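Local coordinates for taurocyamine kinase (Schistosoma mansoni, PDB 4WOE), which catalyses the reversible, magnesium-dependent transfer of phosphate between ATP and the guanidino compound taurocyamine, giving N-phosphotaurocyamine and ADP, at residues G488-G493 with E584-R589; L272-R277 with L327-L332; H281-M286 with G316-L321. The protein carries 4 engineered substitutions. All blocks are in the same frame, centred on the assembly; numbering follows the deposited sequence.

Overall arrangement
From the N terminus, the chain first enters interaction 2 at 272-277 and runs directly into strand 277-283, whose end begins segment 281-286 of interaction 3. It comes back through 316-321, closing interaction 3, and then through 327-332, closing interaction 2. Interaction 3 thus lies wholly within interaction 2's longer excursion. Both belong to the first repeat and reach the same ADP, and a salt bridge from Arg277 to Asp320 joins them. Interaction 1 comes later, in series, and closes a loop of 90 residues in the second repeat at another ADP site; its centre is about 50 Å from that of interaction 2. Interactions 1 and 3 join neighbouring strands, while interaction 2 ties a loop to the start of helix 331-355.

Interaction 1 (G488-G493 with E584-R589). Engineered in segment 488-493: Gly493 (natural residue Asp). With 3S5 (Taurocyamine), chain F; ADP (adenosine-5'-diphosphate), chain D; NO3 (nitrate ion), chain J.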
loop_
_atom_site.group_PDB
_atom_site.type_symbol
_atom_site.label_atom_id
_atom_site.label_comp_id
_atom_site.label_asym_id
_atom_site.label_seq_id
_atom_site.Cartn_x
_atom_site.Cartn_y
_atom_site.Cartn_z
ATOM N N GLY A 488 14.632 0.859 23.527
ATOM C CA GLY A 488 15.169 1.108 22.205
ATOM C C GLY A 488 16.608 1.553 22.336
ATOM O O GLY A 488 17.003 2.061 23.377
ATOM N N ARG A 489 17.407 1.317 21.304
ATOM C CA ARG A 489 18.746 1.865 21.250
ATOM C C ARG A 489 19.073 2.238 19.800
ATOM O O ARG A 489 18.517 1.673 18.848
ATOM C CB ARG A 489 19.780 0.882 21.797
ATOM C CG ARG A 489 19.719 0.608 23.300
ATOM C CD ARG A 489 20.126 1.850 24.105
ATOM N NE ARG A 489 20.269 1.582 25.540
ATOM C CZ ARG A 489 19.313 1.743 26.460
ATOM N NH1 ARG A 489 18.098 2.155 26.123
ATOM N NH2 ARG A 489 19.587 1.494 27.731
ATOM N N SER A 490 19.967 3.202 19.635
ATOM C CA SER A 490 20.489 3.535 18.325
ATOM C C SER A 490 21.994 3.328 18.362
ATOM O O SER A 490 22.617 3.477 19.422
ATOM C CB SER A 490 20.127 4.971 17.937
ATOM O OG SER A 490 18.722 5.162 17.996
ATOM N N VAL A 491 22.572 2.934 17.228
ATOM C CA VAL A 491 24.010 2.784 17.137
ATOM C C VAL A 491 24.592 4.068 16.559
ATOM O O VAL A 491 24.074 4.613 15.586
ATOM C CB VAL A 491 24.409 1.551 16.275
ATOM C CG1 VAL A 491 25.920 1.488 16.057
ATOM C CG2 VAL A 491 23.954 0.278 16.940
ATOM N N GLU A 492 25.641 4.577 17.188
ATOM C CA GLU A 492 26.317 5.761 16.678
ATOM C C GLU A 492 26.811 5.576 15.260
ATOM O O GLU A 492 27.384 4.538 14.923
ATOM C CB GLU A 492 27.511 6.123 17.553
ATOM C CG GLU A 492 27.157 6.630 18.930
ATOM C CD GLU A 492 28.337 7.309 19.600
ATOM O OE1 GLU A 492 29.498 7.077 19.166
ATOM O OE2 GLU A 492 28.098 8.087 20.551
ATOM N N GLY A 493 26.614 6.597 14.436
ATOM C CA GLY A 493 27.191 6.606 13.109
ATOM C C GLY A 493 26.251 6.131 12.019
ATOM O O GLY A 493 26.654 6.059 10.849
ATOM N N GLU A 584 13.773 -2.465 13.177
ATOM C CA GLU A 584 12.378 -2.147 12.921
ATOM C C GLU A 584 12.205 -0.617 12.983
ATOM O O GLU A 584 12.667 0.093 12.093
ATOM C CB GLU A 584 11.454 -2.855 13.921
ATOM C CG GLU A 584 9.973 -2.771 13.555
ATOM C CD GLU A 584 9.162 -2.125 14.643
ATOM O OE1 GLU A 584 7.927 -2.266 14.629
ATOM O OE2 GLU A 584 9.762 -1.467 15.525
ATOM N N GLU A 585 11.550 -0.102 14.016
ATOM C CA GLU A 585 11.436 1.351 14.160
ATOM C C GLU A 585 12.780 1.963 14.575
ATOM O O GLU A 585 13.223 2.979 14.017
ATOM C CB GLU A 585 10.366 1.703 15.173
ATOM C CG GLU A 585 10.036 3.177 15.240
ATOM C CD GLU A 585 9.041 3.499 16.359
ATOM O OE1 GLU A 585 8.069 2.733 16.552
ATOM O OE2 GLU A 585 9.235 4.518 17.049
ATOM N N ASP A 586 13.427 1.338 15.558
ATOM C CA ASP A 586 14.786 1.728 15.941
ATOM C C ASP A 586 15.793 0.669 15.524
ATOM O O ASP A 586 15.427 -0.431 15.109
ATOM C CB ASP A 586 14.872 1.984 17.444
ATOM C CG ASP A 586 14.134 3.259 17.857
ATOM O OD1 ASP A 586 14.625 4.344 17.487
ATOM O OD2 ASP A 586 13.072 3.182 18.524
ATOM N N HIS A 587 17.065 1.005 15.639
ATOM C CA HIS A 587 18.108 0.080 15.258
ATOM C C HIS A 587 17.976 -1.227 16.001
ATOM O O HIS A 587 18.249 -2.290 15.447
ATOM C CB HIS A 587 19.470 0.701 15.511
ATOM C CG HIS A 587 19.787 1.805 14.555
ATOM N ND1 HIS A 587 20.713 2.789 14.829
ATOM C CD2 HIS A 587 19.283 2.081 13.331
ATOM C CE1 HIS A 587 20.767 3.626 13.806
ATOM N NE2 HIS A 587 19.914 3.213 12.881
ATOM N N MET A 588 17.533 -1.118 17.250
ATOM C CA MET A 588 17.437 -2.225 18.181
ATOM C C MET A 588 16.218 -2.035 19.058
ATOM O O MET A 588 15.874 -0.903 19.422
ATOM C CB MET A 588 18.670 -2.291 19.079
ATOM C CG MET A 588 19.632 -3.427 18.875
ATOM S SD MET A 588 21.020 -3.054 19.960
ATOM C CE MET A 588 21.777 -1.644 19.157
ATOM N N ARG A 589 15.587 -3.140 19.421
ATOM C CA ARG A 589 14.659 -3.154 20.530
ATOM C C ARG A 589 14.984 -4.366 21.360
ATOM O O ARG A 589 14.849 -5.502 20.906
ATOM C CB ARG A 589 13.214 -3.191 20.064
ATOM C CG ARG A 589 12.775 -1.890 19.452
ATOM C CD ARG A 589 12.738 -0.725 20.468
ATOM N NE ARG A 589 12.218 0.477 19.823
ATOM C CZ ARG A 589 10.933 0.670 19.539
ATOM N NH1 ARG A 589 10.034 -0.246 19.872
ATOM N NH2 ARG A 589 10.544 1.786 18.934
HETATM N N01 3S5 F . 6.993 5.567 18.235
HETATM C C02 3S5 F . 5.926 4.842 18.128
HETATM N N03 3S5 F . 6.018 3.607 17.716
HETATM N N04 3S5 F . 4.699 5.363 18.445
HETATM C C05 3S5 F . 4.481 6.717 18.910
HETATM C C06 3S5 F . 2.964 7.013 18.927
HETATM S S07 3S5 F . 2.332 7.391 17.319
HETATM O O08 3S5 F . 3.215 8.461 16.699
HETATM O O09 3S5 F . 2.364 6.168 16.427
HETATM O O10 3S5 F . 0.903 7.886 17.386
HETATM P PB ADP D . 6.918 -1.496 21.387
HETATM O O1B ADP D . 7.694 -2.749 21.723
HETATM O O2B ADP D . 7.104 -1.049 19.946
HETATM O O3B ADP D . 7.069 -0.370 22.384
HETATM P PA ADP D . 4.234 -2.031 20.440
HETATM O O1A ADP D . 2.957 -1.582 21.126
HETATM O O2A ADP D . 4.767 -1.311 19.225
HETATM O O3A ADP D . 5.381 -1.999 21.599
HETATM O "O5'" ADP D . 4.061 -3.584 20.007
HETATM C "C5'" ADP D . 5.121 -4.525 20.169
HETATM C "C4'" ADP D . 4.590 -5.922 20.472
HETATM O "O4'" ADP D . 4.822 -6.235 21.847
HETATM C "C3'" ADP D . 3.090 -6.062 20.234
HETATM O "O3'" ADP D . 2.842 -7.346 19.649
HETATM C "C2'" ADP D . 2.483 -6.066 21.617
HETATM O "O2'" ADP D . 1.285 -6.840 21.640
HETATM C "C1'" ADP D . 3.600 -6.732 22.406
HETATM N N9 ADP D . 3.511 -6.492 23.868
HETATM C C8 ADP D . 3.609 -5.311 24.508
HETATM N N7 ADP D . 3.481 -5.485 25.848
HETATM C C5 ADP D . 3.291 -6.803 26.082
HETATM C C6 ADP D . 3.089 -7.676 27.263
HETATM N N6 ADP D . 3.052 -7.172 28.519
HETATM N N1 ADP D . 2.935 -9.007 27.046
HETATM C C2 ADP D . 2.967 -9.529 25.807
HETATM N N3 ADP D . 3.153 -8.796 24.695
HETATM C C4 ADP D . 3.315 -7.456 24.766
HETATM N N NO3 J . 6.506 2.226 20.224
HETATM O O1 NO3 J . 5.796 1.262 19.790
HETATM O O2 NO3 J . 7.741 2.281 19.910
HETATM O O3 NO3 J . 5.994 3.131 20.973
HETATM O O HOH W 1 17.328 4.133 16.097
#
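Arg489 and Met588 form the last hydrogen-bonded antiparallel pair between strands 480-489 and 588-595, neighbours in the eight-stranded sheet of a phosphagen kinase catalytic domain. Arg489 N bonds to Met588 O at 3.3 Å, from above the carbonyl plane; the return bond, Met588 N to Arg489 O, is weak. Beyond the strand ends His587 takes over. Its ND1 accepts the N-H of Val491 in the ring plane at 3.0 Å and nearly straight (167°), and NE2 bonds to Leu495 O, which fixes the imidazole's rotation. This side is packed: Val491 CG2 lies 3.7 Å from Met588 CE, with helix 502-517 against both. The loose side is the continuation through Glu492 and the engineered Gly493 (Asp in the natural protein), which runs out into solvent.

Against Gly488 the side chain of Arg589 bends at chi2 (-66°), laying CD 3.5 Å from Gly488 CA. Its NE and NH2 both grip Asp586 OD2 side-on, while Asp586 OD1 takes the N-H of Cys630. Glu585 OE2 accepts N01 of taurocyamine at 2.7 Å. Between taurocyamine and ADP lies a nitrate ion, probably from the crystallisation liquor; Arg589 NH2 holds its O2 at 3.0 Å, and Arg589 NH1 meets ADP O2B, also at 3.0 Å.

Interaction 2 (L272-R277 with L327-L332). With ADP (adenosine-5'-diphosphate), chain C.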
loop_
_atom_site.group_PDB
_atom_site.type_symbol
_atom_site.label_atom_id
_atom_site.label_comp_id
_atom_site.label_asym_id
_atom_site.label_seq_id
_atom_site.Cartn_x
_atom_site.Cartn_y
_atom_site.Cartn_z
ATOM N N LEU A 272 -16.476 -2.165 -17.927
ATOM C CA LEU A 272 -17.852 -1.719 -18.170
ATOM C C LEU A 272 -18.019 -0.196 -17.988
ATOM O O LEU A 272 -17.182 0.456 -17.350
ATOM C CB LEU A 272 -18.807 -2.462 -17.237
ATOM C CG LEU A 272 -18.905 -3.968 -17.457
ATOM C CD1 LEU A 272 -19.632 -4.684 -16.291
ATOM C CD2 LEU A 272 -19.612 -4.213 -18.799
ATOM N N GLY A 273 -19.101 0.365 -18.530
ATOM C CA GLY A 273 -19.406 1.788 -18.384
ATOM C C GLY A 273 -18.855 2.640 -19.524
ATOM O O GLY A 273 -19.308 2.536 -20.665
ATOM N N THR A 274 -17.867 3.477 -19.220
ATOM C CA THR A 274 -17.178 4.241 -20.252
ATOM C C THR A 274 -16.240 3.376 -21.074
ATOM O O THR A 274 -15.977 3.689 -22.239
ATOM C CB THR A 274 -16.333 5.403 -19.667
ATOM O OG1 THR A 274 -15.310 4.871 -18.820
ATOM C CG2 THR A 274 -17.190 6.375 -18.887
ATOM N N THR A 275 -15.718 2.308 -20.459
ATOM C CA THR A 275 -14.633 1.474 -21.031
ATOM C C THR A 275 -13.350 2.290 -21.306
ATOM O O THR A 275 -12.397 1.793 -21.913
ATOM C CB THR A 275 -15.068 0.771 -22.354
ATOM O OG1 THR A 275 -14.869 1.651 -23.463
ATOM C CG2 THR A 275 -16.533 0.351 -22.301
ATOM N N LEU A 276 -13.333 3.541 -20.838
ATOM C CA LEU A 276 -12.303 4.506 -21.216
ATOM C C LEU A 276 -11.063 4.458 -20.303
ATOM O O LEU A 276 -11.155 4.567 -19.078
ATOM C CB LEU A 276 -12.906 5.915 -21.221
ATOM C CG LEU A 276 -12.232 7.059 -21.988
ATOM C CD1 LEU A 276 -13.262 8.091 -22.404
ATOM C CD2 LEU A 276 -11.197 7.714 -21.126
ATOM N N ARG A 277 -9.895 4.312 -20.918
ATOM C CA ARG A 277 -8.644 4.384 -20.184
ATOM C C ARG A 277 -7.731 5.391 -20.858
ATOM O O ARG A 277 -7.201 5.128 -21.933
ATOM C CB ARG A 277 -7.975 3.003 -20.109
ATOM C CG ARG A 277 -6.763 2.949 -19.188
ATOM C CD ARG A 277 -6.195 1.530 -19.084
ATOM N NE ARG A 277 -5.054 1.314 -19.962
ATOM C CZ ARG A 277 -3.819 1.743 -19.696
ATOM N NH1 ARG A 277 -2.834 1.496 -20.550
ATOM N NH2 ARG A 277 -3.567 2.417 -18.576
ATOM N N LEU A 327 -16.829 2.988 -14.436
ATOM C CA LEU A 327 -18.258 2.809 -14.296
ATOM C C LEU A 327 -18.920 3.893 -13.436
ATOM O O LEU A 327 -18.438 4.221 -12.348
ATOM C CB LEU A 327 -18.517 1.423 -13.689
ATOM C CG LEU A 327 -19.954 0.940 -13.520
ATOM C CD1 LEU A 327 -20.674 0.958 -14.859
ATOM C CD2 LEU A 327 -19.983 -0.449 -12.901
ATOM N N GLY A 328 -20.033 4.440 -13.922
ATOM C CA GLY A 328 -20.792 5.429 -13.170
ATOM C C GLY A 328 -20.346 6.881 -13.319
ATOM O O GLY A 328 -20.603 7.709 -12.448
ATOM N N LEU A 329 -19.671 7.198 -14.417
ATOM C CA LEU A 329 -19.348 8.585 -14.729
ATOM C C LEU A 329 -19.228 8.695 -16.242
ATOM O O LEU A 329 -19.112 7.674 -16.916
ATOM C CB LEU A 329 -18.059 9.046 -14.022
ATOM C CG LEU A 329 -16.756 8.226 -14.050
ATOM C CD1 LEU A 329 -16.160 8.095 -15.418
ATOM C CD2 LEU A 329 -15.719 8.855 -13.146
ATOM N N THR A 330 -19.276 9.909 -16.781
ATOM C CA THR A 330 -19.211 10.072 -18.227
ATOM C C THR A 330 -17.780 9.959 -18.726
ATOM O O THR A 330 -16.807 9.970 -17.938
ATOM C CB THR A 330 -19.770 11.434 -18.685
ATOM O OG1 THR A 330 -18.909 12.489 -18.217
ATOM C CG2 THR A 330 -21.199 11.635 -18.163
ATOM N N GLU A 331 -17.662 9.863 -20.043
ATOM C CA GLU A 331 -16.361 9.833 -20.679
ATOM C C GLU A 331 -15.599 11.116 -20.360
ATOM O O GLU A 331 -14.383 11.105 -20.149
ATOM C CB GLU A 331 -16.507 9.650 -22.191
ATOM C CG GLU A 331 -16.978 8.255 -22.602
ATOM C CD GLU A 331 -18.491 8.105 -22.585
ATOM O OE1 GLU A 331 -19.183 8.974 -22.005
ATOM O OE2 GLU A 331 -18.983 7.119 -23.172
ATOM N N LEU A 332 -16.332 12.219 -20.311
ATOM C CA LEU A 332 -15.733 13.504 -20.010
ATOM C C LEU A 332 -15.276 13.536 -18.548
ATOM O O LEU A 332 -14.209 14.084 -18.250
ATOM C CB LEU A 332 -16.712 14.648 -20.300
ATOM C CG LEU A 332 -16.169 16.057 -20.028
ATOM C CD1 LEU A 332 -14.917 16.336 -20.870
ATOM C CD2 LEU A 332 -17.244 17.130 -20.256
HETATM P PB ADP C . -4.941 -1.314 -22.503
HETATM O O1B ADP C . -5.491 -2.270 -21.471
HETATM O O2B ADP C . -4.728 -1.939 -23.877
HETATM O O3B ADP C . -5.612 0.054 -22.513
HETATM P PA ADP C . -2.276 -2.081 -21.674
HETATM O O1A ADP C . -2.770 -3.476 -21.958
HETATM O O2A ADP C . -1.716 -1.725 -20.318
HETATM O O3A ADP C . -3.432 -0.993 -21.992
HETATM O "O5'" ADP C . -1.188 -1.706 -22.794
HETATM C "C5'" ADP C . -1.034 -2.427 -24.019
HETATM C "C4'" ADP C . -0.088 -1.624 -24.902
HETATM O "O4'" ADP C . -0.465 -0.234 -24.899
HETATM C "C3'" ADP C . 1.340 -1.675 -24.379
HETATM O "O3'" ADP C . 2.226 -1.695 -25.507
HETATM C "C2'" ADP C . 1.526 -0.341 -23.693
HETATM O "O2'" ADP C . 2.891 0.072 -23.653
HETATM C "C1'" ADP C . 0.696 0.558 -24.586
HETATM N N9 ADP C . 0.403 1.853 -23.921
HETATM C C8 ADP C . -0.462 2.079 -22.903
HETATM N N7 ADP C . -0.468 3.395 -22.548
HETATM C C5 ADP C . 0.413 4.028 -23.347
HETATM C C6 ADP C . 0.895 5.424 -23.507
HETATM N N6 ADP C . 0.411 6.412 -22.706
HETATM N N1 ADP C . 1.818 5.669 -24.472
HETATM C C2 ADP C . 2.297 4.677 -25.256
HETATM N N3 ADP C . 1.899 3.392 -25.167
HETATM C C4 ADP C . 0.985 3.012 -24.245
HETATM O O HOH W 2 -17.129 5.428 -24.180
#
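Glu331, in the first turn of helix 331-355, leans on Thr274 and Leu276 of the loop that leads into the nucleotide-binding strand 277-283. Its CB rests 3.6 Å from Leu276 CD1. The next atom, CG, lies anti to the carbonyl carbon (chi1 -71°); it meets the same Leu276 methyl and comes within 4.1 Å of Thr274 CB. There the chain bends, turning the carboxylate away from these apolar neighbours to polar partners: OE1 accepts the N-H of Asn98, and OE2 bonds to Ser97 OG and also takes a water at 2.7 Å. That water donates to Thr274 O as well, so it bridges the two segments.

Thr274 CG2 comes unusually close to Leu329 O, 3.0 Å, a tight spot rather than a bond. Its OG1 accepts Leu276 N at 3.1 Å in an ST turn within its own loop and also bonds to Arg326 O, just before the facing segment. Alongside, Leu327 CD1 packs on Gly273 CA at 3.8 Å, where the bare glycine lets the backbones close up. The loop then delivers Arg277, whose NE bonds almost straight (173°) to ADP O3B.

Around this contact, Leu272 and Leu327 both touch Ile81 of helix 74-84, Leu276 packs on Leu124 of strand 117-126, and Thr330 caps the N terminus of helix 331-355.

Interaction 3 (H281-M286 with G316-L321); sequences HAKIPM and GGIYDL. With ADP (adenosine-5'-diphosphate), chain C.
Two short bonds tie Ala282 to Tyr319 where antiparallel strands 277-283 and 318-323 of the catalytic-domain sheet form part of the adenine site: Ala282 N reaches Tyr319 O at 2.9 Å, and Tyr319 N returns to Ala282 O at 2.8 Å, in the carbonyl plane. A third bond, Ile284 N to Gly317 O at 2.7 Å, carries the pairing just past the strands, where Pro285 CB packs against Gly317 CA.

On the face bearing His281 and Asp320 lies the adenine of ADP. ADP C6 sits 3.5 Å above one face of the imidazole, offset toward its rim, while Asp320 OD2 lies at the ring's edge, in plane. One water links the two side chains, 2.6 Å from His281 NE2 and 2.7 Å from Asp320 OD2. With CG anti to the backbone N (chi1 -176°), Asp320 brings OD2 near ADP N7, a close approach without a hydrogen bond; its OD1 is held by Arg277. Farther out, the ring of His182 meets that of His281 edge-to-face.

On the side of Ala282 and Tyr319, Ile284 CG1 touches Tyr319 CD2 at 3.8 Å, the side chains crossing at about a right angle.

Helix 331-355 covers it, Leu346 on Ala282 and Glu349 on Ile284 and Pro285, while strands 117-126 and 302-305 flank the pair.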
loop_
_atom_site.group_PDB
_atom_site.type_symbol
_atom_site.label_atom_id
_atom_site.label_comp_id
_atom_site.label_asym_id
_atom_site.label_seq_id
_atom_site.Cartn_x
_atom_site.Cartn_y
_atom_site.Cartn_z
ATOM N N HIS A 281 2.651 7.579 -20.512
ATOM C CA HIS A 281 3.886 6.974 -20.019
ATOM C C HIS A 281 4.781 8.098 -19.506
ATOM O O HIS A 281 5.232 8.947 -20.286
ATOM C CB HIS A 281 4.602 6.168 -21.103
ATOM C CG HIS A 281 4.045 4.794 -21.307
ATOM N ND1 HIS A 281 4.691 3.838 -22.066
ATOM C CD2 HIS A 281 2.910 4.212 -20.859
ATOM C CE1 HIS A 281 3.975 2.726 -22.075
ATOM N NE2 HIS A 281 2.887 2.926 -21.355
ATOM N N ALA A 282 5.025 8.125 -18.199
ATOM C CA ALA A 282 5.764 9.228 -17.606
ATOM C C ALA A 282 6.999 8.764 -16.802
ATOM O O ALA A 282 7.016 7.645 -16.250
ATOM C CB ALA A 282 4.829 10.050 -16.723
ATOM N N LYS A 283 8.027 9.626 -16.759
ATOM C CA LYS A 283 9.222 9.396 -15.940
ATOM C C LYS A 283 9.002 9.921 -14.531
ATOM O O LYS A 283 9.110 11.122 -14.287
ATOM C CB LYS A 283 10.462 10.082 -16.527
ATOM C CG LYS A 283 10.635 9.945 -18.011
ATOM C CD LYS A 283 11.243 11.223 -18.594
ATOM C CE LYS A 283 11.397 11.122 -20.105
ATOM N NZ LYS A 283 12.128 9.866 -20.481
ATOM N N ILE A 284 8.697 9.028 -13.602
ATOM C CA ILE A 284 8.454 9.460 -12.230
ATOM C C ILE A 284 9.208 8.634 -11.173
ATOM O O ILE A 284 8.608 8.183 -10.196
ATOM C CB ILE A 284 6.930 9.423 -11.915
ATOM C CG1 ILE A 284 6.342 8.029 -12.176
ATOM C CG2 ILE A 284 6.173 10.482 -12.739
ATOM C CD1 ILE A 284 5.035 7.794 -11.463
ATOM N N PRO A 285 10.531 8.449 -11.351
ATOM C CA PRO A 285 11.269 7.585 -10.415
ATOM C C PRO A 285 11.165 7.983 -8.929
ATOM O O PRO A 285 11.066 7.085 -8.091
ATOM C CB PRO A 285 12.717 7.705 -10.899
ATOM C CG PRO A 285 12.767 9.035 -11.589
ATOM C CD PRO A 285 11.440 9.167 -12.265
ATOM N N MET A 286 11.179 9.268 -8.586
ATOM C CA MET A 286 11.085 9.614 -7.164
ATOM C C MET A 286 9.690 9.377 -6.584
ATOM O O MET A 286 9.571 8.767 -5.512
ATOM C CB MET A 286 11.502 11.063 -6.902
ATOM C CG MET A 286 12.998 11.266 -6.875
ATOM S SD MET A 286 13.413 12.782 -6.013
ATOM C CE MET A 286 15.140 12.985 -6.463
ATOM N N GLY A 316 14.864 3.125 -16.226
ATOM C CA GLY A 316 13.969 2.958 -15.099
ATOM C C GLY A 316 13.086 4.161 -14.856
ATOM O O GLY A 316 13.300 5.227 -15.428
ATOM N N GLY A 317 12.078 3.978 -14.010
ATOM C CA GLY A 317 11.276 5.082 -13.529
ATOM C C GLY A 317 10.105 5.475 -14.405
ATOM O O GLY A 317 9.402 6.455 -14.094
ATOM N N ILE A 318 9.894 4.724 -15.486
ATOM C CA ILE A 318 8.796 4.985 -16.418
ATOM C C ILE A 318 7.501 4.214 -16.075
ATOM O O ILE A 318 7.491 2.989 -16.048
ATOM C CB ILE A 318 9.216 4.649 -17.860
ATOM C CG1 ILE A 318 10.447 5.481 -18.238
ATOM C CG2 ILE A 318 8.063 4.932 -18.820
ATOM C CD1 ILE A 318 10.789 5.466 -19.716
ATOM N N TYR A 319 6.413 4.944 -15.820
ATOM C CA TYR A 319 5.152 4.314 -15.433
ATOM C C TYR A 319 3.957 4.771 -16.282
ATOM O O TYR A 319 3.893 5.910 -16.752
ATOM C CB TYR A 319 4.841 4.576 -13.952
ATOM C CG TYR A 319 5.769 3.866 -12.989
ATOM C CD1 TYR A 319 5.367 2.722 -12.312
ATOM C CD2 TYR A 319 7.059 4.336 -12.772
ATOM C CE1 TYR A 319 6.223 2.081 -11.444
ATOM C CE2 TYR A 319 7.915 3.698 -11.923
ATOM C CZ TYR A 319 7.497 2.580 -11.253
ATOM O OH TYR A 319 8.378 1.956 -10.400
ATOM N N ASP A 320 3.029 3.840 -16.459
ATOM C CA ASP A 320 1.730 4.053 -17.066
ATOM C C ASP A 320 0.821 4.608 -15.981
ATOM O O ASP A 320 0.619 3.959 -14.941
ATOM C CB ASP A 320 1.194 2.722 -17.643
ATOM C CG ASP A 320 -0.138 2.866 -18.385
ATOM O OD1 ASP A 320 -1.066 3.545 -17.883
ATOM O OD2 ASP A 320 -0.262 2.278 -19.487
ATOM N N LEU A 321 0.298 5.806 -16.221
ATOM C CA LEU A 321 -0.638 6.482 -15.320
ATOM C C LEU A 321 -1.993 6.729 -15.987
ATOM O O LEU A 321 -2.049 7.316 -17.059
ATOM C CB LEU A 321 -0.061 7.819 -14.855
ATOM C CG LEU A 321 1.231 7.743 -14.045
ATOM C CD1 LEU A 321 1.666 9.140 -13.650
ATOM C CD2 LEU A 321 1.060 6.817 -12.803
HETATM P PB ADP C . -4.941 -1.314 -22.503
HETATM O O1B ADP C . -5.491 -2.270 -21.471
HETATM O O2B ADP C . -4.728 -1.939 -23.877
HETATM O O3B ADP C . -5.612 0.054 -22.513
HETATM P PA ADP C . -2.276 -2.081 -21.674
HETATM O O1A ADP C . -2.770 -3.476 -21.958
HETATM O O2A ADP C . -1.716 -1.725 -20.318
HETATM O O3A ADP C . -3.432 -0.993 -21.992
HETATM O "O5'" ADP C . -1.188 -1.706 -22.794
HETATM C "C5'" ADP C . -1.034 -2.427 -24.019
HETATM C "C4'" ADP C . -0.088 -1.624 -24.902
HETATM O "O4'" ADP C . -0.465 -0.234 -24.899
HETATM C "C3'" ADP C . 1.340 -1.675 -24.379
HETATM O "O3'" ADP C . 2.226 -1.695 -25.507
HETATM C "C2'" ADP C . 1.526 -0.341 -23.693
HETATM O "O2'" ADP C . 2.891 0.072 -23.653
HETATM C "C1'" ADP C . 0.696 0.558 -24.586
HETATM N N9 ADP C . 0.403 1.853 -23.921
HETATM C C8 ADP C . -0.462 2.079 -22.903
HETATM N N7 ADP C . -0.468 3.395 -22.548
HETATM C C5 ADP C . 0.413 4.028 -23.347
HETATM C C6 ADP C . 0.895 5.424 -23.507
HETATM N N6 ADP C . 0.411 6.412 -22.706
HETATM N N1 ADP C . 1.818 5.669 -24.472
HETATM C C2 ADP C . 2.297 4.677 -25.256
HETATM N N3 ADP C . 1.899 3.392 -25.167
HETATM C C4 ADP C . 0.985 3.012 -24.245
HETATM O O HOH W 3 1.685 0.771 -20.537
#